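PDB 2GU0: Non-structural protein 2 from Human rotavirus C, which probably binds single-stranded RNA and hydrolyses nucleoside triphosphates and RNA 5'-triphosphates as a homooctamer, taking part in genome replication and packaging within viroplasms. Local coordinates for residues A[27-32]-A[42-47]; A[3-8]-A[52-57]. One frame throughout, in Å; residues are numbered along the deposited sequence.

Interaction 1 (A[27-32]-A[42-47])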
loop_
_atom_site.group_PDB
_atom_site.type_symbol
_atom_site.label_atom_id
_atom_site.label_comp_id
_atom_site.label_asym_id
_atom_site.label_seq_id
_atom_site.Cartn_x
_atom_site.Cartn_y
_atom_site.Cartn_z
ATOM N N VAL A 27 15.161 17.966 25.163
ATOM C CA VAL A 27 14.311 17.548 26.271
ATOM C C VAL A 27 14.629 16.129 26.739
ATOM O O VAL A 27 14.798 15.891 27.921
ATOM C CB VAL A 27 12.820 17.627 25.876
ATOM C CG1 VAL A 27 11.935 17.141 27.021
ATOM C CG2 VAL A 27 12.469 19.054 25.513
ATOM N N GLN A 28 14.714 15.184 25.816
ATOM C CA GLN A 28 15.011 13.801 26.178
ATOM C C GLN A 28 16.304 13.716 26.978
ATOM O O GLN A 28 16.393 12.982 27.965
ATOM C CB GLN A 28 15.105 12.940 24.911
ATOM C CG GLN A 28 15.892 11.653 25.052
ATOM C CD GLN A 28 15.780 10.773 23.814
ATOM O OE1 GLN A 28 15.671 11.274 22.693
ATOM N NE2 GLN A 28 15.820 9.455 24.011
ATOM N N THR A 29 17.294 14.486 26.545
ATOM C CA THR A 29 18.599 14.533 27.187
ATOM C C THR A 29 18.589 15.132 28.600
ATOM O O THR A 29 19.172 14.570 29.523
ATOM C CB THR A 29 19.572 15.330 26.315
ATOM O OG1 THR A 29 19.706 14.670 25.059
ATOM C CG2 THR A 29 20.931 15.429 26.965
ATOM N N MET A 30 17.926 16.264 28.787
ATOM C CA MET A 30 17.934 16.847 30.109
ATOM C C MET A 30 17.081 16.047 31.065
ATOM O O MET A 30 17.230 16.179 32.276
ATOM C CB MET A 30 17.474 18.304 30.081
ATOM C CG MET A 30 16.012 18.506 30.264
ATOM S SD MET A 30 15.479 18.470 31.977
ATOM C CE MET A 30 13.864 19.185 31.762
ATOM N N LEU A 31 16.184 15.218 30.546
ATOM C CA LEU A 31 15.365 14.430 31.455
ATOM C C LEU A 31 16.191 13.287 32.026
ATOM O O LEU A 31 15.905 12.799 33.127
ATOM C CB LEU A 31 14.113 13.874 30.765
ATOM C CG LEU A 31 12.905 14.806 30.587
ATOM C CD1 LEU A 31 11.751 14.039 29.960
ATOM C CD2 LEU A 31 12.498 15.384 31.923
ATOM N N CYS A 32 17.228 12.874 31.301
ATOM C CA CYS A 32 18.060 11.785 31.784
ATOM C C CYS A 32 19.351 12.282 32.439
ATOM O O CYS A 32 19.991 11.553 33.195
ATOM C CB CYS A 32 18.384 10.800 30.643
ATOM S SG CYS A 32 19.935 11.082 29.682
ATOM N N ASN A 42 18.027 26.474 36.063
ATOM C CA ASN A 42 18.651 27.096 34.896
ATOM C C ASN A 42 18.382 26.309 33.617
ATOM O O ASN A 42 18.177 25.094 33.653
ATOM C CB ASN A 42 20.168 27.195 35.076
ATOM C CG ASN A 42 20.576 28.046 36.274
ATOM O OD1 ASN A 42 20.116 29.181 36.444
ATOM N ND2 ASN A 42 21.463 27.503 37.098
ATOM N N TYR A 43 18.371 26.999 32.482
ATOM C CA TYR A 43 18.177 26.291 31.229
ATOM C C TYR A 43 19.342 25.320 31.172
ATOM O O TYR A 43 20.457 25.673 31.564
ATOM C CB TYR A 43 18.236 27.240 30.035
ATOM C CG TYR A 43 16.910 27.878 29.710
ATOM C CD1 TYR A 43 16.394 28.898 30.496
ATOM C CD2 TYR A 43 16.160 27.451 28.622
ATOM C CE1 TYR A 43 15.168 29.482 30.200
ATOM C CE2 TYR A 43 14.929 28.025 28.323
ATOM C CZ TYR A 43 14.447 29.042 29.115
ATOM O OH TYR A 43 13.251 29.642 28.803
ATOM N N TYR A 44 19.092 24.109 30.686
ATOM C CA TYR A 44 20.122 23.084 30.613
ATOM C C TYR A 44 20.798 22.922 29.254
ATOM O O TYR A 44 20.132 22.722 28.235
ATOM C CB TYR A 44 19.532 21.744 31.015
ATOM C CG TYR A 44 20.530 20.631 30.976
ATOM C CD1 TYR A 44 21.572 20.593 31.892
ATOM C CD2 TYR A 44 20.444 19.615 30.025
ATOM C CE1 TYR A 44 22.507 19.576 31.879
ATOM C CE2 TYR A 44 21.380 18.580 29.998
ATOM C CZ TYR A 44 22.410 18.575 30.938
ATOM O OH TYR A 44 23.341 17.576 30.970
ATOM N N ASP A 45 22.126 22.978 29.236
ATOM C CA ASP A 45 22.825 22.810 27.979
ATOM C C ASP A 45 23.124 21.338 27.704
ATOM O O ASP A 45 23.887 20.684 28.405
ATOM C CB ASP A 45 24.105 23.638 27.941
ATOM C CG ASP A 45 24.798 23.542 26.608
ATOM O OD1 ASP A 45 24.109 23.219 25.618
ATOM O OD2 ASP A 45 26.021 23.790 26.533
ATOM N N THR A 46 22.491 20.848 26.651
ATOM C CA THR A 46 22.574 19.479 26.174
ATOM C C THR A 46 23.846 19.193 25.369
ATOM O O THR A 46 24.182 18.035 25.086
ATOM C CB THR A 46 21.319 19.205 25.325
ATOM O OG1 THR A 46 20.273 18.739 26.181
ATOM C CG2 THR A 46 21.576 18.214 24.258
ATOM N N ILE A 47 24.558 20.259 25.019
ATOM C CA ILE A 47 25.773 20.145 24.229
ATOM C C ILE A 47 25.444 19.641 22.824
ATOM O O ILE A 47 25.555 20.385 21.850
ATOM C CB ILE A 47 26.800 19.208 24.890
ATOM C CG1 ILE A 47 26.986 19.605 26.354
ATOM C CG2 ILE A 47 28.132 19.316 24.180
ATOM C CD1 ILE A 47 28.009 18.784 27.093
#

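Interaction 2 (A[3-8]-A[52-57])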
loop_
_atom_site.group_PDB
_atom_site.type_symbol
_atom_site.label_atom_id
_atom_site.label_comp_id
_atom_site.label_asym_id
_atom_site.label_seq_id
_atom_site.Cartn_x
_atom_site.Cartn_y
_atom_site.Cartn_z
ATOM N N GLU A 3 5.260 26.057 31.472
ATOM C CA GLU A 3 5.845 27.391 31.476
ATOM C C GLU A 3 6.448 27.679 30.099
ATOM O O GLU A 3 6.922 26.768 29.430
ATOM C CB GLU A 3 6.925 27.492 32.555
ATOM C CG GLU A 3 6.413 27.395 34.002
ATOM C CD GLU A 3 6.027 25.975 34.432
ATOM O OE1 GLU A 3 5.663 25.799 35.623
ATOM O OE2 GLU A 3 6.094 25.042 33.588
ATOM N N LEU A 4 6.433 28.939 29.672
ATOM C CA LEU A 4 6.965 29.291 28.354
ATOM C C LEU A 4 8.334 28.679 28.130
ATOM O O LEU A 4 8.694 28.381 26.994
ATOM C CB LEU A 4 7.045 30.815 28.188
ATOM C CG LEU A 4 7.527 31.385 26.846
ATOM C CD1 LEU A 4 6.710 30.804 25.702
ATOM C CD2 LEU A 4 7.402 32.897 26.859
ATOM N N ALA A 5 9.076 28.484 29.220
ATOM C CA ALA A 5 10.420 27.907 29.175
ATOM C C ALA A 5 10.457 26.424 28.792
ATOM O O ALA A 5 11.529 25.828 28.719
ATOM C CB ALA A 5 11.117 28.094 30.519
ATOM N N CYS A 6 9.299 25.817 28.580
ATOM C CA CYS A 6 9.279 24.424 28.180
ATOM C C CYS A 6 9.294 24.383 26.666
ATOM O O CYS A 6 9.386 23.316 26.071
ATOM C CB CYS A 6 8.019 23.729 28.665
ATOM S SG CYS A 6 7.854 23.606 30.432
ATOM N N PHE A 7 9.217 25.554 26.041
ATOM C CA PHE A 7 9.195 25.626 24.590
ATOM C C PHE A 7 10.246 26.499 23.922
ATOM O O PHE A 7 10.565 26.282 22.751
ATOM C CB PHE A 7 7.829 26.103 24.123
ATOM C CG PHE A 7 6.697 25.332 24.696
ATOM C CD1 PHE A 7 6.091 25.742 25.870
ATOM C CD2 PHE A 7 6.229 24.194 24.059
ATOM C CE1 PHE A 7 5.031 25.034 26.404
ATOM C CE2 PHE A 7 5.164 23.474 24.588
ATOM C CZ PHE A 7 4.562 23.896 25.764
ATOM N N VAL A 8 10.772 27.486 24.644
ATOM C CA VAL A 8 11.752 28.393 24.063
ATOM C C VAL A 8 12.845 28.870 25.011
ATOM O O VAL A 8 12.611 29.078 26.205
ATOM C CB VAL A 8 11.061 29.648 23.525
ATOM C CG1 VAL A 8 10.040 29.278 22.490
ATOM C CG2 VAL A 8 10.386 30.382 24.664
ATOM N N ALA A 52 17.950 22.776 26.586
ATOM C CA ALA A 52 16.737 22.124 27.051
ATOM C C ALA A 52 16.116 22.995 28.143
ATOM O O ALA A 52 16.724 23.951 28.616
ATOM C CB ALA A 52 17.069 20.779 27.594
ATOM N N PRO A 53 14.886 22.680 28.559
ATOM C CA PRO A 53 14.227 23.470 29.600
ATOM C C PRO A 53 14.828 23.266 30.983
ATOM O O PRO A 53 15.471 22.249 31.252
ATOM C CB PRO A 53 12.798 22.968 29.551
ATOM C CG PRO A 53 12.651 22.475 28.163
ATOM C CD PRO A 53 13.931 21.757 27.929
ATOM N N PRO A 54 14.626 24.237 31.888
ATOM C CA PRO A 54 15.169 24.096 33.242
ATOM C C PRO A 54 14.639 22.790 33.834
ATOM O O PRO A 54 13.438 22.521 33.764
ATOM C CB PRO A 54 14.604 25.317 33.958
ATOM C CG PRO A 54 14.583 26.333 32.891
ATOM C CD PRO A 54 14.033 25.573 31.703
ATOM N N PRO A 55 15.519 21.960 34.410
ATOM C CA PRO A 55 15.078 20.685 34.998
ATOM C C PRO A 55 13.962 20.870 36.029
ATOM O O PRO A 55 13.240 19.931 36.375
ATOM C CB PRO A 55 16.361 20.128 35.603
ATOM C CG PRO A 55 17.403 20.627 34.658
ATOM C CD PRO A 55 16.983 22.078 34.452
ATOM N N GLU A 56 13.834 22.097 36.509
ATOM C CA GLU A 56 12.813 22.477 37.473
ATOM C C GLU A 56 11.405 22.278 36.896
ATOM O O GLU A 56 10.418 22.454 37.596
ATOM C CB GLU A 56 12.992 23.955 37.810
ATOM C CG GLU A 56 12.046 24.506 38.853
ATOM C CD GLU A 56 11.889 26.004 38.734
ATOM O OE1 GLU A 56 12.883 26.678 38.375
ATOM O OE2 GLU A 56 10.774 26.510 39.006
ATOM N N PHE A 57 11.309 21.930 35.616
ATOM C CA PHE A 57 10.004 21.757 34.990
ATOM C C PHE A 57 9.734 20.378 34.388
ATOM O O PHE A 57 8.683 20.180 33.783
ATOM C CB PHE A 57 9.805 22.821 33.906
ATOM C CG PHE A 57 9.855 24.229 34.416
ATOM C CD1 PHE A 57 10.444 25.231 33.656
ATOM C CD2 PHE A 57 9.321 24.559 35.659
ATOM C CE1 PHE A 57 10.506 26.542 34.125
ATOM C CE2 PHE A 57 9.374 25.873 36.140
ATOM C CZ PHE A 57 9.968 26.864 35.372
#

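Interaction 1 (A[27-32]-A[42-47])
Tyr44 lays the CD2–CE2 side of its ring against Met30 on helix 24-32, with CD2 of Tyr44 3.2 Å from CB of Met30. A first torsion that sets its CG anti to the backbone N (chi1 -180°) brings the ring to the helix. Met30 meets it with CB and with its own backbone, CA lying 3.9 Å from Tyr44 CE2, while the rest of the side chain bends at chi2 and leads away. The CG2 methyl of the preceding Thr29 comes near the plane of the same ring at its edge, 4.4 Å from Tyr44 CE2. That methyl also meets Thr46, whose OG1 is 3.5 Å from Thr29 CG2 and whose CG2 is 3.9 Å from it; the two threonine side chains cross obliquely. Thr46 sits inside an Asx turn, in which Ile47 N donates to Asp45 OD1 at 3.1 Å. Two hydroxyls bond elsewhere: Thr29 OG1 to Lys25 O of its own helix, Tyr44 OH to Gln160 of a second subunit. Helix 24-32 thus meets strand 44-45 and the turn after it through van der Waals contact of methyl, methylene and ring, the Thr46 hydroxyl oxygen included, while the tyrosine hydroxyl serves the octamer interface.

Interaction 2 (A[3-8]-A[52-57])
Glu3 lies over one face of the Phe57 ring, its carboxylate nearly parallel to it, the two planes 10° apart and stacked. The overlap is offset: CD of Glu3 sits 3.7 Å above the ring plane toward the rim, on the CD2–CE2 side. The CG methylene also lies over the face, 19° off the ring normal, and makes a CH-pi contact, 4.0 Å from the centroid of the Phe57 ring. A bend at chi2 (75°) swings CD of Glu3 across the ring. On the opposite face Glu56 CB, from the same 3-10 turn as the ring, also lies toward the rim, so the phenyl group is sandwiched between parts of two glutamates. Glu3 OE2 forms a salt bridge with Arg60, which probably offsets the negative charge held against the aromatic face.

Ala5 meets the ring differently, at its edge, with CB 4.0 Å from Phe57 CE1. The same methyl touches the second proline of the Pro53-Pro54-Pro55 run, 4.0 Å from Pro54 CD. Cys6 SG approaches obliquely, 5.3 Å from the Phe57 centroid, in a sulfur-aromatic contact. Pro53 turns its ring toward the 3-10 turn 4-6, with CB 3.2 Å from Ala5 O and CG 3.9 Å from Cys6 CA.

Two 3-10 turns thus face each other, packed through a buried aromatic and prolines. The N-terminal one is also held by backbone bonds to Val102 and Thr104, and Cys6 is about 7 Å, side chain to side chain, from Val108 of the predicted ATP site. Behind it Leu4 and Phe7 pack on helix 74-90, while Pro53 and Pro55 touch helix 24-32 where the chain leaves strand 51-52.

Overall arrangement
From the N terminus the chain first runs through residues 3-8 into strand 8-11, pairs back as strand 18-21 and enters helix 24-32. Interaction 1 then closes a short loop, bringing 42-47 back onto that helix. Strand 44-45 pairs with strand 51-52, and the prolines that follow return to the start of the chain, where interaction 2 closes a larger loop that encloses the first. The two contacts touch, their centres 10 Å apart. Tyr43 OH probably bonds to Val8 O, joining the hairpin region to the N-terminal segment, and Tyr44 O to Ala52 N within the hairpin; interaction 1 adds helix 24-32, all within the N-terminal family region.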